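Local coordinates for protein 3-hydroxyisobutyrate dehydrogenase (Thermus thermophilus, PDB 2CVZ) that probably catalyses the NADP-dependent oxidation of 3-hydroxyisobutyrate, a step of valine catabolism, and binds NADPH, at residues Q189-A193 and E194-E198; R206-T210 and E211-P215. All blocks are in the same frame, centred on the assembly; numbering follows the deposited sequence.

Interaction 1 of 2, residues Q189-A193 and E194-E198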
loop_
_atom_site.group_PDB
_atom_site.type_symbol
_atom_site.label_atom_id
_atom_site.label_comp_id
_atom_site.label_asym_id
_atom_site.label_seq_id
_atom_site.Cartn_x
_atom_site.Cartn_y
_atom_site.Cartn_z
ATOM N N GLN C 189 -14.241 4.244 18.159
ATOM C CA GLN C 189 -14.360 3.467 19.397
ATOM C C GLN C 189 -14.595 4.320 20.646
ATOM O O GLN C 189 -14.280 3.909 21.757
ATOM C CB GLN C 189 -13.148 2.538 19.590
ATOM C CG GLN C 189 -11.776 3.237 19.498
ATOM C CD GLN C 189 -10.681 2.224 19.807
ATOM O OE1 GLN C 189 -10.440 1.828 20.932
ATOM N NE2 GLN C 189 -9.987 1.808 18.723
ATOM N N GLY C 190 -15.150 5.512 20.458
ATOM C CA GLY C 190 -15.466 6.366 21.591
ATOM C C GLY C 190 -14.440 7.373 22.062
ATOM O O GLY C 190 -14.665 8.058 23.063
ATOM N N VAL C 191 -13.318 7.473 21.358
ATOM C CA VAL C 191 -12.280 8.422 21.738
ATOM C C VAL C 191 -12.605 9.828 21.248
ATOM O O VAL C 191 -13.121 10.006 20.146
ATOM C CB VAL C 191 -10.911 8.017 21.151
ATOM C CG1 VAL C 191 -9.853 9.051 21.526
ATOM C CG2 VAL C 191 -10.524 6.646 21.650
ATOM N N SER C 192 -12.307 10.826 22.076
ATOM C CA SER C 192 -12.539 12.221 21.709
ATOM C C SER C 192 -11.430 12.661 20.756
ATOM O O SER C 192 -10.251 12.601 21.104
ATOM C CB SER C 192 -12.519 13.109 22.957
ATOM O OG SER C 192 -12.420 14.474 22.596
ATOM N N ALA C 193 -11.804 13.093 19.553
ATOM C CA ALA C 193 -10.821 13.533 18.562
ATOM C C ALA C 193 -10.047 14.743 19.075
ATOM O O ALA C 193 -8.833 14.853 18.889
ATOM C CB ALA C 193 -11.519 13.884 17.250
ATOM N N GLU C 194 -10.768 15.650 19.720
ATOM C CA GLU C 194 -10.174 16.857 20.270
ATOM C C GLU C 194 -9.106 16.519 21.302
ATOM O O GLU C 194 -7.983 17.024 21.238
ATOM C CB GLU C 194 -11.264 17.715 20.914
ATOM C CG GLU C 194 -10.770 19.030 21.477
ATOM C CD GLU C 194 -11.900 19.871 22.042
ATOM O OE1 GLU C 194 -12.554 19.425 23.011
ATOM O OE2 GLU C 194 -12.137 20.976 21.510
ATOM N N LYS C 195 -9.464 15.661 22.251
ATOM C CA LYS C 195 -8.546 15.255 23.309
ATOM C C LYS C 195 -7.399 14.414 22.765
ATOM O O LYS C 195 -6.258 14.542 23.214
ATOM C CB LYS C 195 -9.302 14.480 24.393
ATOM C CG LYS C 195 -10.301 15.327 25.175
ATOM C CD LYS C 195 -9.590 16.425 25.956
ATOM C CE LYS C 195 -10.557 17.225 26.820
ATOM N NZ LYS C 195 -11.570 17.947 26.005
ATOM N N ALA C 196 -7.700 13.555 21.798
ATOM C CA ALA C 196 -6.672 12.715 21.196
ATOM C C ALA C 196 -5.616 13.608 20.548
ATOM O O ALA C 196 -4.415 13.367 20.683
ATOM C CB ALA C 196 -7.294 11.787 20.154
ATOM N N LEU C 197 -6.068 14.640 19.842
ATOM C CA LEU C 197 -5.147 15.559 19.186
ATOM C C LEU C 197 -4.330 16.347 20.199
ATOM O O LEU C 197 -3.167 16.670 19.946
ATOM C CB LEU C 197 -5.908 16.510 18.259
ATOM C CG LEU C 197 -6.281 15.858 16.924
ATOM C CD1 LEU C 197 -7.190 16.764 16.111
ATOM C CD2 LEU C 197 -4.996 15.553 16.154
ATOM N N GLU C 198 -4.925 16.653 21.347
ATOM C CA GLU C 198 -4.192 17.387 22.369
ATOM C C GLU C 198 -2.996 16.536 22.788
ATOM O O GLU C 198 -1.887 17.041 22.943
ATOM C CB GLU C 198 -5.077 17.664 23.588
ATOM C CG GLU C 198 -4.504 18.724 24.526
ATOM C CD GLU C 198 -5.295 18.871 25.813
ATOM O OE1 GLU C 198 -6.532 18.689 25.779
ATOM O OE2 GLU C 198 -4.678 19.183 26.854
#
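Ser192 meets Lys195 in a serine N-cap, the start of helix 193-200. The Ser192 hydroxyl lies anti to its own backbone nitrogen (chi1 166°), which swings OG over the first turn to accept Lys195 N at 3.2 Å. At an N-H...O angle of 170° this bond is almost straight, and it satisfies an amide that the helix itself leaves without a carbonyl four residues back. The same Ser192 OG lies alongside the base of the lysine chain, 3.4 Å from Lys195 CG. The tightly packed side is apolar: Val191 sends CG1 to Ala196 CB at 4.0 Å, while Ala193 and Leu197 turn to Val187 and Leu183 of helix 160-188. Just upstream, Gly190 at positive phi is the C-prime residue of the Schellman motif that ends helix 160-188, so a helix stop and a helix start are only a few residues apart. The other side is looser: Glu194 is exposed, and both it and Lys195 reach past the cap. The lysine chain bends at chi2 and chi4 to bring Lys195 NZ within 3.5 Å of Glu194 OE1, a salt bridge between neighbours. Lys195 also packs on His154 of the second subunit, where Lys151 forms a salt bridge with Glu198 OE2. Behind the cap the helical bonding begins at once: Ser192 O receives Ala196 N at 2.8 Å, and Ala193 O receives Leu197 N at 2.9 Å.

Interaction 2 of 2, residues R206-T210 and E211-P215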
loop_
_atom_site.group_PDB
_atom_site.type_symbol
_atom_site.label_atom_id
_atom_site.label_comp_id
_atom_site.label_asym_id
_atom_site.label_seq_id
_atom_site.Cartn_x
_atom_site.Cartn_y
_atom_site.Cartn_z
ATOM N N ARG C 206 3.136 14.117 16.546
ATOM C CA ARG C 206 2.707 15.415 16.043
ATOM C C ARG C 206 3.332 15.820 14.715
ATOM O O ARG C 206 4.460 15.451 14.395
ATOM C CB ARG C 206 2.989 16.512 17.077
ATOM C CG ARG C 206 4.462 16.783 17.344
ATOM C CD ARG C 206 4.622 18.021 18.233
ATOM N NE ARG C 206 6.015 18.332 18.555
ATOM C CZ ARG C 206 6.762 17.649 19.418
ATOM N NH1 ARG C 206 6.261 16.601 20.061
ATOM N NH2 ARG C 206 8.016 18.021 19.647
ATOM N N SER C 207 2.574 16.591 13.946
ATOM C CA SER C 207 3.037 17.101 12.666
ATOM C C SER C 207 2.284 18.399 12.428
ATOM O O SER C 207 1.324 18.698 13.137
ATOM C CB SER C 207 2.725 16.113 11.540
ATOM O OG SER C 207 1.325 15.958 11.375
ATOM N N ASN C 208 2.715 19.173 11.442
ATOM C CA ASN C 208 2.025 20.414 11.129
ATOM C C ASN C 208 0.562 20.087 10.825
ATOM O O ASN C 208 -0.333 20.881 11.106
ATOM C CB ASN C 208 2.670 21.087 9.915
ATOM C CG ASN C 208 1.785 22.160 9.306
ATOM O OD1 ASN C 208 1.474 23.164 9.945
ATOM N ND2 ASN C 208 1.366 21.946 8.064
ATOM N N ALA C 209 0.322 18.908 10.257
ATOM C CA ALA C 209 -1.036 18.489 9.919
ATOM C C ALA C 209 -1.923 18.342 11.154
ATOM O O ALA C 209 -3.062 18.810 11.163
ATOM C CB ALA C 209 -1.003 17.168 9.145
ATOM N N THR C 210 -1.411 17.691 12.195
ATOM C CA THR C 210 -2.195 17.504 13.411
ATOM C C THR C 210 -2.239 18.771 14.261
ATOM O O THR C 210 -3.187 18.989 15.012
ATOM C CB THR C 210 -1.635 16.358 14.292
ATOM O OG1 THR C 210 -0.309 16.684 14.734
ATOM C CG2 THR C 210 -1.605 15.052 13.513
ATOM N N GLU C 211 -1.217 19.606 14.129
ATOM C CA GLU C 211 -1.141 20.829 14.921
ATOM C C GLU C 211 -1.921 22.014 14.364
ATOM O O GLU C 211 -2.631 22.693 15.106
ATOM C CB GLU C 211 0.318 21.274 15.080
ATOM C CG GLU C 211 1.258 20.258 15.695
ATOM C CD GLU C 211 2.704 20.736 15.698
ATOM O OE1 GLU C 211 3.240 21.028 14.604
ATOM O OE2 GLU C 211 3.305 20.820 16.790
ATOM N N ASN C 212 -1.799 22.252 13.061
ATOM C CA ASN C 212 -2.425 23.420 12.451
ATOM C C ASN C 212 -3.472 23.249 11.359
ATOM O O ASN C 212 -3.949 24.250 10.816
ATOM C CB ASN C 212 -1.321 24.335 11.922
ATOM C CG ASN C 212 -0.219 24.559 12.943
ATOM O OD1 ASN C 212 -0.480 25.004 14.059
ATOM N ND2 ASN C 212 1.015 24.244 12.566
ATOM N N LEU C 213 -3.829 22.015 11.021
ATOM C CA LEU C 213 -4.825 21.808 9.975
ATOM C C LEU C 213 -6.073 21.072 10.437
ATOM O O LEU C 213 -7.186 21.567 10.281
ATOM C CB LEU C 213 -4.208 21.054 8.791
ATOM C CG LEU C 213 -3.122 21.770 7.983
ATOM C CD1 LEU C 213 -2.632 20.858 6.862
ATOM C CD2 LEU C 213 -3.681 23.057 7.400
ATOM N N ILE C 214 -5.884 19.887 11.010
ATOM C CA ILE C 214 -7.006 19.075 11.455
ATOM C C ILE C 214 -7.859 19.694 12.565
ATOM O O ILE C 214 -9.083 19.718 12.469
ATOM C CB ILE C 214 -6.517 17.672 11.882
ATOM C CG1 ILE C 214 -5.836 16.988 10.688
ATOM C CG2 ILE C 214 -7.688 16.832 12.366
ATOM C CD1 ILE C 214 -5.244 15.621 10.994
ATOM N N PRO C 215 -7.228 20.201 13.634
ATOM C CA PRO C 215 -8.036 20.792 14.705
ATOM C C PRO C 215 -8.859 21.987 14.233
ATOM O O PRO C 215 -10.034 22.116 14.573
ATOM C CB PRO C 215 -6.992 21.206 15.743
ATOM C CG PRO C 215 -5.867 20.251 15.511
ATOM C CD PRO C 215 -5.801 20.183 14.003
#
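Asn208 and Asn212, one turn apart on helix 208-212, cross at about a right angle, their amide planes 48° apart. Asn212 ND2 gives a nearly straight bond to Asn208 OD1 at 2.9 Å; the acceptor lies in the Asn212 amide plane. With chi1 at 164° the Asn208 amide lies beside its own carbonyl carbon and OD1 faces Asn212, while its ND2 is held by Ser204 O of the second subunit, so both ends of this amide are fixed. Glu211 runs back over the Ser207 carbonyl toward Arg206, its carboxylate turned 43° from the guanidinium. Glu211 OE2 lies at the guanidinium edge, near its plane, but 4.1 Å from Arg206 NE, too far for a salt bridge. The same Glu211 OE2 touches Arg206 CD at 3.4 Å. At the helix start, Ser207 and Thr210 form a capping box: Ser207 N binds Thr210 OG1 at 3.0 Å, and Thr210 N returns a weak bond to Ser207 OG. Thr210 OG1 is also hydrogen-bonded to Asn201 OD1. At the other end Ala209 O takes two amides, Leu213 N from above the carbonyl plane and Ile214 N head-on, where the chain passes into helix 214-219. Thr210 and Ile214 pack on Ala179 of helix 160-188, and together with Pro215 they touch Leu197 of helix 193-200.

Both contacts include a helix start with a serine N-cap, both are partly buried, and both touch the second subunit. The centre of interaction 1 lies about 31 Å from the centre of the chain, that of interaction 2 about 18 Å; in the latter the Leu213 side chain is about 8 Å from bound NADPH. In 189-198 the buried residues are apolar, Val191, Ala193, Ala196 and Leu197, whereas in 206-215 the polar Ser207, Asn208 and Thr210 are buried beside Ala209 and Ile214. Exposed residues are Glu194 in the first and Asn212 in the second. Charge differs too: neighbours form a salt bridge in 194-198, while the opposite charges of interaction 2 stay apart. Both pack against helix 160-188, and Leu197 CD1 lies 3.8 Å from Pro215 CG.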